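Local coordinates for protein tryptophan halogenase superfamily (Brevundimonas sp. BAL3, PDB 6FRL) that is a flavin-dependent halogenase that prefers bromination over chlorination, probably acting on aromatic substrates, at residues Thr407-Asp410 with Phe411-Asp414; Ala448-Leu451 with Ala452-Gly456. All coordinates share one frame; numbering follows the deposited sequence.

Contact 1: Thr407-Asp410 with Phe411-Asp414; sequences TDTD and FWRD
Asp414 N donates to Asp410 O at 3.0 Å and Arg413 N reaches Thr409 O in a weak bond of 3.5 Å, the first i to i+4 backbone pairs of a helix that starts as the loop Thr407-Thr409 ends. The side chain that spans this junction is Arg413. It starts beside its own backbone N (chi1 -68°) and runs extended from CG to NE, which carries the guanidinium back over the start of the helix. There Arg413 NH1 forms a salt bridge with Asp410 OD1 at 2.8 Å, carboxylate and guanidinium planes standing 80° apart. Thr407 O lies over one face of the guanidinium, offset toward the rim, 3.1 Å from Arg413 NH2, a placement too poorly angled for a hydrogen bond.

Thr409 occupies the N-cap position, yet its hydroxyl makes no capping bond: with OG1 between the backbone N and the carbonyl carbon (chi1 56°) it turns to Ser274 O instead, passing 3.4 Å from Trp412 CD1. The Thr409 and Trp412 side chains lie next to each other and point the same way, and Trp412 NE1 bonds to the neighbouring carbonyl Arg273 O. Both bonds fasten the helix start to the end of strand 268-273 and the turn that follows it. On the buried side, Phe411 places CD2 over the centre of one face of the Trp412 indole, while Asp410 and Arg413 remain on the exposed side.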
ATOM      1  N   THR B 407      21.704  19.423  24.131  1.00 54.58           N
ATOM      2  CA  THR B 407      23.149  19.753  24.140  1.00 59.32           C
ATOM      3  C   THR B 407      23.869  19.217  25.405  1.00 56.64           C
ATOM      4  O   THR B 407      25.088  19.117  25.412  1.00 59.80           O
ATOM      5  CB  THR B 407      23.385  21.294  23.970  1.00 65.33           C
ATOM      6  OG1 THR B 407      23.376  21.953  25.247  1.00 74.77           O
ATOM      7  CG2 THR B 407      22.313  21.948  23.072  1.00 65.59           C
ATOM      8  N   ASP B 408      23.112  18.825  26.433  1.00 57.17           N
ATOM      9  CA  ASP B 408      23.644  18.548  27.789  1.00 57.04           C
ATOM     10  C   ASP B 408      24.551  17.300  28.033  1.00 57.66           C
ATOM     11  O   ASP B 408      25.226  17.281  29.053  1.00 67.20           O
ATOM     12  CB  ASP B 408      22.487  18.507  28.807  1.00 56.77           C
ATOM     13  CG  ASP B 408      21.492  17.360  28.525  1.00 61.50           C
ATOM     14  OD1 ASP B 408      21.723  16.194  28.951  1.00 57.25           O
ATOM     15  OD2 ASP B 408      20.481  17.640  27.847  1.00 60.16           O
ATOM     16  N   THR B 409      24.555  16.273  27.176  1.00 53.37           N
ATOM     17  CA  THR B 409      25.463  15.117  27.368  1.00 59.36           C
ATOM     18  C   THR B 409      25.990  14.515  26.064  1.00 58.62           C
ATOM     19  O   THR B 409      25.508  14.830  24.983  1.00 53.32           O
ATOM     20  CB  THR B 409      24.831  13.964  28.188  1.00 64.44           C
ATOM     21  OG1 THR B 409      23.614  13.551  27.566  1.00 73.76           O
ATOM     22  CG2 THR B 409      24.545  14.376  29.633  1.00 64.90           C
ATOM     23  N   ASP B 410      27.004  13.661  26.189  1.00 57.10           N
ATOM     24  CA  ASP B 410      27.611  12.997  25.040  1.00 62.51           C
ATOM     25  C   ASP B 410      26.691  11.993  24.365  1.00 59.63           C
ATOM     26  O   ASP B 410      26.773  11.802  23.135  1.00 59.32           O
ATOM     27  CB  ASP B 410      28.925  12.278  25.436  1.00 71.74           C
ATOM     28  CG  ASP B 410      30.118  13.235  25.594  1.00 71.75           C
ATOM     29  OD1 ASP B 410      29.962  14.474  25.428  1.00 67.99           O
ATOM     30  OD2 ASP B 410      31.214  12.715  25.892  1.00 69.65           O
ATOM     31  N   PHE B 411      25.859  11.331  25.175  1.00 53.40           N
ATOM     32  CA  PHE B 411      24.838  10.414  24.685  1.00 49.38           C
ATOM     33  C   PHE B 411      24.048  11.034  23.517  1.00 48.78           C
ATOM     34  O   PHE B 411      23.935  10.437  22.430  1.00 41.23           O
ATOM     35  CB  PHE B 411      23.891  10.048  25.831  1.00 49.01           C
ATOM     36  CG  PHE B 411      22.724   9.197  25.408  1.00 44.40           C
ATOM     37  CD1 PHE B 411      22.891   7.848  25.178  1.00 45.83           C
ATOM     38  CD2 PHE B 411      21.466   9.758  25.222  1.00 42.60           C
ATOM     39  CE1 PHE B 411      21.825   7.068  24.769  1.00 49.80           C
ATOM     40  CE2 PHE B 411      20.398   8.984  24.827  1.00 43.64           C
ATOM     41  CZ  PHE B 411      20.575   7.641  24.597  1.00 45.81           C
ATOM     42  N   TRP B 412      23.559  12.249  23.757  1.00 46.56           N
ATOM     43  CA  TRP B 412      22.689  12.955  22.826  1.00 48.61           C
ATOM     44  C   TRP B 412      23.400  13.535  21.586  1.00 47.96           C
ATOM     45  O   TRP B 412      22.826  13.464  20.497  1.00 46.33           O
ATOM     46  CB  TRP B 412      21.843  14.019  23.566  1.00 45.20           C
ATOM     47  CG  TRP B 412      20.773  13.419  24.493  1.00 46.13           C
ATOM     48  CD1 TRP B 412      20.718  13.512  25.859  1.00 50.44           C
ATOM     49  CD2 TRP B 412      19.636  12.628  24.114  1.00 47.26           C
ATOM     50  NE1 TRP B 412      19.623  12.839  26.351  1.00 49.76           N
ATOM     51  CE2 TRP B 412      18.942  12.286  25.299  1.00 49.93           C
ATOM     52  CE3 TRP B 412      19.138  12.167  22.890  1.00 46.13           C
ATOM     53  CZ2 TRP B 412      17.779  11.525  25.287  1.00 49.40           C
ATOM     54  CZ3 TRP B 412      17.990  11.417  22.873  1.00 44.13           C
ATOM     55  CH2 TRP B 412      17.323  11.098  24.062  1.00 49.37           C
ATOM     56  N   ARG B 413      24.613  14.080  21.722  1.00 52.17           N
ATOM     57  CA  ARG B 413      25.429  14.470  20.534  1.00 56.38           C
ATOM     58  C   ARG B 413      25.648  13.274  19.615  1.00 53.63           C
ATOM     59  O   ARG B 413      25.489  13.372  18.388  1.00 50.52           O
ATOM     60  CB  ARG B 413      26.813  15.016  20.908  1.00 67.50           C
ATOM     61  CG  ARG B 413      26.821  16.359  21.620  1.00 81.00           C
ATOM     62  CD  ARG B 413      28.241  16.731  22.061  1.00 92.36           C
ATOM     63  NE  ARG B 413      28.237  17.837  23.031  1.00101.24           N
ATOM     64  CZ  ARG B 413      28.165  17.729  24.370  1.00 99.35           C
ATOM     65  NH1 ARG B 413      28.117  16.557  24.981  1.00 96.39           N
ATOM     66  NH2 ARG B 413      28.158  18.817  25.128  1.00102.87           N
ATOM     67  N   ASP B 414      26.032  12.151  20.216  1.00 50.98           N
ATOM     68  CA  ASP B 414      26.313  10.947  19.460  1.00 55.75           C
ATOM     69  C   ASP B 414      25.107  10.461  18.705  1.00 55.01           C
ATOM     70  O   ASP B 414      25.228  10.079  17.546  1.00 60.94           O
ATOM     71  CB  ASP B 414      26.822   9.820  20.370  1.00 64.87           C
ATOM     72  CG  ASP B 414      28.239  10.058  20.879  1.00 64.92           C
ATOM     73  OD1 ASP B 414      28.905  11.044  20.468  1.00 62.35           O
ATOM     74  OD2 ASP B 414      28.668   9.229  21.702  1.00 65.79           O
TER

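Contact 2: Ala448-Leu451 with Ala452-Gly456; sequences ASWL and AIYDG
Trp450 and Tyr454, four residues apart on one helix, are joined first through the backbone, where Tyr454 N binds Trp450 O at 2.9 Å with an N-H...O angle of 170°. Asp455 N to Leu451 O is equally short and straight. Two residues earlier the pattern slackens: Ala452 N to Ala448 O is more bent, at 148°, and Ile453 N shares itself between weak bonds to Ser449 O and Trp450 O.

The tight part lies around Trp450 O, which Tyr454 CD2 approaches to 3.2 Å. The Tyr454 phenol ring, its CG beside the backbone N (chi1 -68°), leans back along the helix until its CE2 is 4.0 Å from Trp450 CB and its OH 3.9 Å from Trp450 CE3, the two side chains meeting at a slant. Ile453 CG1 likewise comes within 3.4 Å of Ser449 O.

Ser449 and Asp455 are less enclosed, being partly exposed, and their polar ends turn outward from this contact: Ser449 OG bonds to His102 and Asp455 OD1 to Tyr460.

The aromatic side is covered by helix 422-434, whose Trp431 stacks on Tyr454 and whose Lys427 makes a cation-pi contact with Trp450. Phe396 of helix 376-402 meets the Trp450 ring edge-to-face and also touches Ile453, while Leu451 reaches His117 on helix 116-125 and Ser449 is tied to strand 99-103.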
ATOM      1  N   ALA B 448       1.286  10.544   8.562  1.00 29.87           N
ATOM      2  CA  ALA B 448       0.980  11.531   9.626  1.00 30.13           C
ATOM      3  C   ALA B 448       1.819  11.312  10.904  1.00 32.05           C
ATOM      4  O   ALA B 448       2.113  12.262  11.648  1.00 31.89           O
ATOM      5  CB  ALA B 448      -0.502  11.557   9.948  1.00 27.23           C
ATOM      6  N   SER B 449       2.220  10.069  11.158  1.00 29.65           N
ATOM      7  CA  SER B 449       3.064   9.806  12.311  1.00 29.82           C
ATOM      8  C   SER B 449       4.487  10.291  12.098  1.00 28.15           C
ATOM      9  O   SER B 449       5.144  10.711  13.051  1.00 27.14           O
ATOM     10  CB  SER B 449       3.029   8.316  12.664  1.00 30.47           C
ATOM     11  OG  SER B 449       1.780   8.020  13.260  1.00 28.65           O
ATOM     12  N   TRP B 450       4.965  10.200  10.859  1.00 27.99           N
ATOM     13  CA  TRP B 450       6.303  10.701  10.486  1.00 27.96           C
ATOM     14  C   TRP B 450       6.342  12.230  10.602  1.00 25.99           C
ATOM     15  O   TRP B 450       7.278  12.802  11.176  1.00 21.86           O
ATOM     16  CB  TRP B 450       6.691  10.206   9.060  1.00 28.48           C
ATOM     17  CG  TRP B 450       6.999   8.738   9.064  1.00 28.08           C
ATOM     18  CD1 TRP B 450       6.105   7.722   8.957  1.00 29.13           C
ATOM     19  CD2 TRP B 450       8.279   8.124   9.263  1.00 28.61           C
ATOM     20  NE1 TRP B 450       6.741   6.508   9.050  1.00 29.21           N
ATOM     21  CE2 TRP B 450       8.076   6.725   9.255  1.00 29.23           C
ATOM     22  CE3 TRP B 450       9.579   8.619   9.467  1.00 29.94           C
ATOM     23  CZ2 TRP B 450       9.122   5.812   9.435  1.00 31.05           C
ATOM     24  CZ3 TRP B 450      10.624   7.710   9.627  1.00 30.08           C
ATOM     25  CH2 TRP B 450      10.387   6.325   9.608  1.00 29.74           C
ATOM     26  N   LEU B 451       5.290  12.861  10.059  1.00 25.95           N
ATOM     27  CA  LEU B 451       5.027  14.297  10.205  1.00 25.41           C
ATOM     28  C   LEU B 451       5.080  14.763  11.653  1.00 24.21           C
ATOM     29  O   LEU B 451       5.706  15.774  11.941  1.00 23.49           O
ATOM     30  CB  LEU B 451       3.684  14.667   9.601  1.00 25.79           C
ATOM     31  CG  LEU B 451       3.279  16.145   9.554  1.00 27.02           C
ATOM     32  CD1 LEU B 451       4.366  17.047   8.976  1.00 27.28           C
ATOM     33  CD2 LEU B 451       2.005  16.323   8.724  1.00 26.37           C
ATOM     34  N   ALA B 452       4.448  14.018  12.561  1.00 24.20           N
ATOM     35  CA  ALA B 452       4.437  14.387  13.991  1.00 23.69           C
ATOM     36  C   ALA B 452       5.850  14.434  14.577  1.00 24.27           C
ATOM     37  O   ALA B 452       6.175  15.287  15.418  1.00 24.18           O
ATOM     38  CB  ALA B 452       3.571  13.427  14.795  1.00 22.33           C
ATOM     39  N   ILE B 453       6.690  13.502  14.139  1.00 23.86           N
ATOM     40  CA  ILE B 453       8.058  13.458  14.629  1.00 23.66           C
ATOM     41  C   ILE B 453       8.904  14.566  13.968  1.00 25.55           C
ATOM     42  O   ILE B 453       9.631  15.296  14.666  1.00 23.13           O
ATOM     43  CB  ILE B 453       8.659  12.050  14.454  1.00 22.98           C
ATOM     44  CG1 ILE B 453       7.765  10.987  15.168  1.00 22.17           C
ATOM     45  CG2 ILE B 453      10.104  12.007  14.964  1.00 23.61           C
ATOM     46  CD1 ILE B 453       7.350  11.292  16.601  1.00 21.17           C
ATOM     47  N   TYR B 454       8.769  14.740  12.644  1.00 26.48           N
ATOM     48  CA  TYR B 454       9.512  15.811  11.973  1.00 27.65           C
ATOM     49  C   TYR B 454       9.190  17.151  12.645  1.00 28.16           C
ATOM     50  O   TYR B 454      10.104  17.869  13.068  1.00 27.25           O
ATOM     51  CB  TYR B 454       9.240  15.867  10.466  1.00 26.98           C
ATOM     52  CG  TYR B 454       9.778  14.684   9.660  1.00 26.51           C
ATOM     53  CD1 TYR B 454      11.086  14.265   9.787  1.00 26.95           C
ATOM     54  CD2 TYR B 454       8.966  14.008   8.733  1.00 26.38           C
ATOM     55  CE1 TYR B 454      11.578  13.192   9.023  1.00 28.75           C
ATOM     56  CE2 TYR B 454       9.431  12.942   7.980  1.00 26.45           C
ATOM     57  CZ  TYR B 454      10.739  12.532   8.127  1.00 28.06           C
ATOM     58  OH  TYR B 454      11.238  11.489   7.376  1.00 30.38           O
ATOM     59  N   ASP B 455       7.904  17.428  12.821  1.00 26.79           N
ATOM     60  CA  ASP B 455       7.476  18.673  13.439  1.00 27.82           C
ATOM     61  C   ASP B 455       7.865  18.782  14.901  1.00 28.07           C
ATOM     62  O   ASP B 455       8.295  19.840  15.352  1.00 27.58           O
ATOM     63  CB  ASP B 455       5.966  18.879  13.292  1.00 26.82           C
ATOM     64  CG  ASP B 455       5.458  19.948  14.172  1.00 26.11           C
ATOM     65  OD1 ASP B 455       5.747  21.108  13.834  1.00 26.72           O
ATOM     66  OD2 ASP B 455       4.810  19.621  15.207  1.00 25.50           O
ATOM     67  N   GLY B 456       7.724  17.703  15.655  1.00 30.71           N
ATOM     68  CA  GLY B 456       8.141  17.689  17.078  1.00 30.22           C
ATOM     69  C   GLY B 456       9.611  18.017  17.316  1.00 29.31           C
ATOM     70  O   GLY B 456       9.952  18.675  18.297  1.00 29.49           O
TER

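Overall arrangement
Along the chain, long helix 376-402 runs into the loop that leads to helix 410-417, and contact 1 spans that junction; helix 422-434 follows, and contact 2 then lies wholly within helix 447-456. The two are in series, neither nested nor crossing, and each is local, closing no long loop. Their centres are 22 Å apart and their nearest atoms about 11 Å, so they do not touch, but helix 376-402 meets both, through Tyr401 at contact 1 and Phe396 and Leu399 at contact 2. Contact 1 ties the start of helix 410-417 to the mixed sheet where strand 268-273 turns into 276-282, whereas contact 2 joins helices 116-125, 376-402 and 422-434.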